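Peptidase S15/CocE/NonD (Thaumarchaeota archaeon SCGC AB-539-E09, PDB 4PF1) probably acts as a serine aminopeptidase of the alpha/beta-hydrolase fold, cleaving residues from the amino end of peptides. Local coordinates at residues K46-I51 with Y103-G108. Numbering follows the deposited sequence.
Sequences KLNTII and YQDVRG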
ATOM      1  N   LYS A  46     -13.930   4.847  46.293  1.00 18.63           N
ATOM      2  CA  LYS A  46     -14.708   4.117  45.284  1.00 17.82           C
ATOM      3  C   LYS A  46     -13.949   3.932  43.962  1.00 21.24           C
ATOM      4  O   LYS A  46     -13.366   4.889  43.442  1.00 21.05           O
ATOM      5  CB  LYS A  46     -16.054   4.817  45.023  1.00 19.78           C
ATOM      6  CG  LYS A  46     -16.991   4.816  46.225  1.00 27.13           C
ATOM      7  CD  LYS A  46     -18.338   5.435  45.883  1.00 33.44           C
ATOM      8  CE  LYS A  46     -18.971   6.120  47.068  1.00 43.33           C
ATOM      9  NZ  LYS A  46     -18.358   7.453  47.326  1.00 53.16           N
ATOM     10  N   LEU A  47     -13.991   2.700  43.407  1.00 16.88           N
ATOM     11  CA  LEU A  47     -13.344   2.364  42.134  1.00 15.73           C
ATOM     12  C   LEU A  47     -14.376   2.188  41.024  1.00 18.32           C
ATOM     13  O   LEU A  47     -15.381   1.492  41.218  1.00 18.08           O
ATOM     14  CB  LEU A  47     -12.476   1.083  42.245  1.00 15.69           C
ATOM     15  CG  LEU A  47     -11.346   1.048  43.304  1.00 20.83           C
ATOM     16  CD1 LEU A  47     -10.432  -0.140  43.069  1.00 20.85           C
ATOM     17  CD2 LEU A  47     -10.516   2.332  43.303  1.00 22.58           C
ATOM     18  N   ASN A  48     -14.120   2.805  39.853  1.00 13.26           N
ATOM     19  CA  ASN A  48     -15.007   2.719  38.699  1.00 12.53           C
ATOM     20  C   ASN A  48     -14.931   1.322  38.083  1.00 16.12           C
ATOM     21  O   ASN A  48     -13.852   0.886  37.674  1.00 15.09           O
ATOM     22  CB  ASN A  48     -14.663   3.798  37.674  1.00 11.24           C
ATOM     23  CG  ASN A  48     -15.670   3.928  36.565  1.00 25.64           C
ATOM     24  OD1 ASN A  48     -16.882   3.769  36.766  1.00 18.01           O
ATOM     25  ND2 ASN A  48     -15.190   4.232  35.369  1.00 15.63           N
ATOM     26  N   THR A  49     -16.067   0.603  38.073  1.00 12.64           N
ATOM     27  CA  THR A  49     -16.116  -0.783  37.618  1.00 12.52           C
ATOM     28  C   THR A  49     -17.153  -0.965  36.501  1.00 16.71           C
ATOM     29  O   THR A  49     -18.336  -0.682  36.693  1.00 16.31           O
ATOM     30  CB  THR A  49     -16.387  -1.705  38.817  1.00 19.57           C
ATOM     31  OG1 THR A  49     -15.589  -1.276  39.925  1.00 19.51           O
ATOM     32  CG2 THR A  49     -16.096  -3.157  38.514  1.00 16.49           C
ATOM     33  N   ILE A  50     -16.697  -1.460  35.341  1.00 13.90           N
ATOM     34  CA  ILE A  50     -17.545  -1.685  34.168  1.00 14.24           C
ATOM     35  C   ILE A  50     -17.830  -3.176  34.046  1.00 18.43           C
ATOM     36  O   ILE A  50     -16.917  -3.957  33.782  1.00 17.91           O
ATOM     37  CB  ILE A  50     -16.896  -1.100  32.870  1.00 17.28           C
ATOM     38  CG1 ILE A  50     -16.395   0.374  33.056  1.00 17.88           C
ATOM     39  CG2 ILE A  50     -17.809  -1.262  31.641  1.00 17.92           C
ATOM     40  CD1 ILE A  50     -17.416   1.404  33.693  1.00 24.47           C
ATOM     41  N   ILE A  51     -19.097  -3.564  34.247  1.00 15.16           N
ATOM     42  CA  ILE A  51     -19.535  -4.959  34.216  1.00 15.04           C
ATOM     43  C   ILE A  51     -20.359  -5.230  32.943  1.00 18.49           C
ATOM     44  O   ILE A  51     -21.404  -4.605  32.731  1.00 18.08           O
ATOM     45  CB  ILE A  51     -20.329  -5.308  35.510  1.00 18.66           C
ATOM     46  CG1 ILE A  51     -19.531  -4.919  36.781  1.00 19.18           C
ATOM     47  CG2 ILE A  51     -20.722  -6.792  35.539  1.00 19.84           C
ATOM     48  CD1 ILE A  51     -20.382  -4.369  37.929  1.00 26.25           C
ATOM     49  N   TYR A 103     -14.135  -4.778  33.717  1.00 13.44           N
ATOM     50  CA  TYR A 103     -12.964  -3.903  33.652  1.00 12.69           C
ATOM     51  C   TYR A 103     -13.091  -2.835  34.710  1.00 16.06           C
ATOM     52  O   TYR A 103     -14.132  -2.178  34.803  1.00 15.68           O
ATOM     53  CB  TYR A 103     -12.794  -3.282  32.257  1.00 13.18           C
ATOM     54  CG  TYR A 103     -11.983  -4.146  31.321  1.00 14.05           C
ATOM     55  CD1 TYR A 103     -12.514  -5.316  30.783  1.00 15.63           C
ATOM     56  CD2 TYR A 103     -10.673  -3.812  30.991  1.00 14.29           C
ATOM     57  CE1 TYR A 103     -11.759  -6.137  29.951  1.00 15.62           C
ATOM     58  CE2 TYR A 103      -9.915  -4.612  30.139  1.00 14.66           C
ATOM     59  CZ  TYR A 103     -10.461  -5.778  29.626  1.00 19.42           C
ATOM     60  OH  TYR A 103      -9.719  -6.587  28.808  1.00 16.39           O
ATOM     61  N   GLN A 104     -12.058  -2.682  35.540  1.00 12.23           N
ATOM     62  CA  GLN A 104     -12.099  -1.712  36.622  1.00 12.05           C
ATOM     63  C   GLN A 104     -10.937  -0.744  36.537  1.00 16.58           C
ATOM     64  O   GLN A 104      -9.797  -1.169  36.329  1.00 16.11           O
ATOM     65  CB  GLN A 104     -12.094  -2.434  37.987  1.00 13.23           C
ATOM     66  CG  GLN A 104     -12.153  -1.491  39.194  1.00 19.78           C
ATOM     67  CD  GLN A 104     -11.999  -2.224  40.496  1.00 31.07           C
ATOM     68  OE1 GLN A 104     -10.919  -2.725  40.833  1.00 25.29           O
ATOM     69  NE2 GLN A 104     -13.064  -2.262  41.277  1.00 18.76           N
ATOM     70  N   ASP A 105     -11.216   0.560  36.736  1.00 13.54           N
ATOM     71  CA  ASP A 105     -10.160   1.564  36.811  1.00 13.43           C
ATOM     72  C   ASP A 105      -9.431   1.370  38.131  1.00 18.12           C
ATOM     73  O   ASP A 105     -10.081   1.311  39.182  1.00 18.13           O
ATOM     74  CB  ASP A 105     -10.733   2.997  36.721  1.00 15.09           C
ATOM     75  CG  ASP A 105     -11.242   3.432  35.355  1.00 21.63           C
ATOM     76  OD1 ASP A 105     -10.582   3.106  34.341  1.00 21.01           O
ATOM     77  OD2 ASP A 105     -12.242   4.181  35.309  1.00 23.03           O
ATOM     78  N   VAL A 106      -8.095   1.206  38.089  1.00 14.88           N
ATOM     79  CA  VAL A 106      -7.306   1.055  39.317  1.00 14.98           C
ATOM     80  C   VAL A 106      -7.387   2.361  40.122  1.00 18.43           C
ATOM     81  O   VAL A 106      -7.707   3.413  39.556  1.00 17.34           O
ATOM     82  CB  VAL A 106      -5.829   0.633  39.062  1.00 18.96           C
ATOM     83  CG1 VAL A 106      -5.747  -0.733  38.382  1.00 18.66           C
ATOM     84  CG2 VAL A 106      -5.067   1.693  38.267  1.00 18.61           C
ATOM     85  N   ARG A 107      -7.107   2.290  41.433  1.00 15.64           N
ATOM     86  CA  ARG A 107      -7.130   3.442  42.335  1.00 15.83           C
ATOM     87  C   ARG A 107      -6.341   4.627  41.755  1.00 20.49           C
ATOM     88  O   ARG A 107      -5.224   4.449  41.257  1.00 20.63           O
ATOM     89  CB  ARG A 107      -6.563   3.040  43.709  1.00 15.96           C
ATOM     90  CG  ARG A 107      -6.741   4.080  44.809  1.00 20.56           C
ATOM     91  CD  ARG A 107      -6.112   3.613  46.110  1.00 24.94           C
ATOM     92  NE  ARG A 107      -6.912   2.571  46.764  1.00 25.45           N
ATOM     93  CZ  ARG A 107      -7.691   2.780  47.820  1.00 30.44           C
ATOM     94  NH1 ARG A 107      -8.385   1.781  48.349  1.00 13.14           N
ATOM     95  NH2 ARG A 107      -7.768   3.986  48.367  1.00 16.14           N
ATOM     96  N   GLY A 108      -6.965   5.801  41.778  1.00 17.24           N
ATOM     97  CA  GLY A 108      -6.362   7.049  41.330  1.00 17.05           C
ATOM     98  C   GLY A 108      -6.364   7.328  39.839  1.00 20.59           C
ATOM     99  O   GLY A 108      -5.828   8.357  39.416  1.00 20.38           O
TER
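Ile50 and Tyr103 form a hydrogen-bonded antiparallel pair between strands 46-54 and 100-105, toward one edge of the central mixed sheet of an alpha/beta-hydrolase fold. Ile50 N reaches Tyr103 O at 2.7 Å, and Tyr103 N returns a bond to Ile50 O at 2.9 Å. Beyond the non-hydrogen-bonded pair Thr49-Gln104, Asp105 N bonds Asn48 O at 2.8 Å. On the Thr49 face, Gln104 has CG anti to its backbone N (chi1 -179°) and, extended beyond it, delivers NE2 to Thr49 OG1 at 3.0 Å, with that oxygen nearly in the plane of the Gln104 amide. Thr49 OG1 in turn donates to Leu47 O, from above the carbonyl plane. A valine in place of Thr49 would probably leave Gln104 NE2 with Thr140 as its acceptor and Leu47 O without this donor. Leu47 lays CD1 against the same amide, 3.5 Å from Gln104 OE1; that oxygen accepts a hydrogen bond from Arg66 NE. On the face of Ile50 and Tyr103, Asn48 and Asp105 lie side by side; Asn48 ND2 meets Asp105 OD2 at 2.9 Å from above the carboxylate plane and also bonds Glu72, while Asp105 OD1 takes the N-H of Ala71. Strand 32-40 flanks 46-54 and strand 60-67 flanks 100-105, with helix 71-74 against Ile50 and Tyr103 and helix 133-147 touching Leu47 through Asp136.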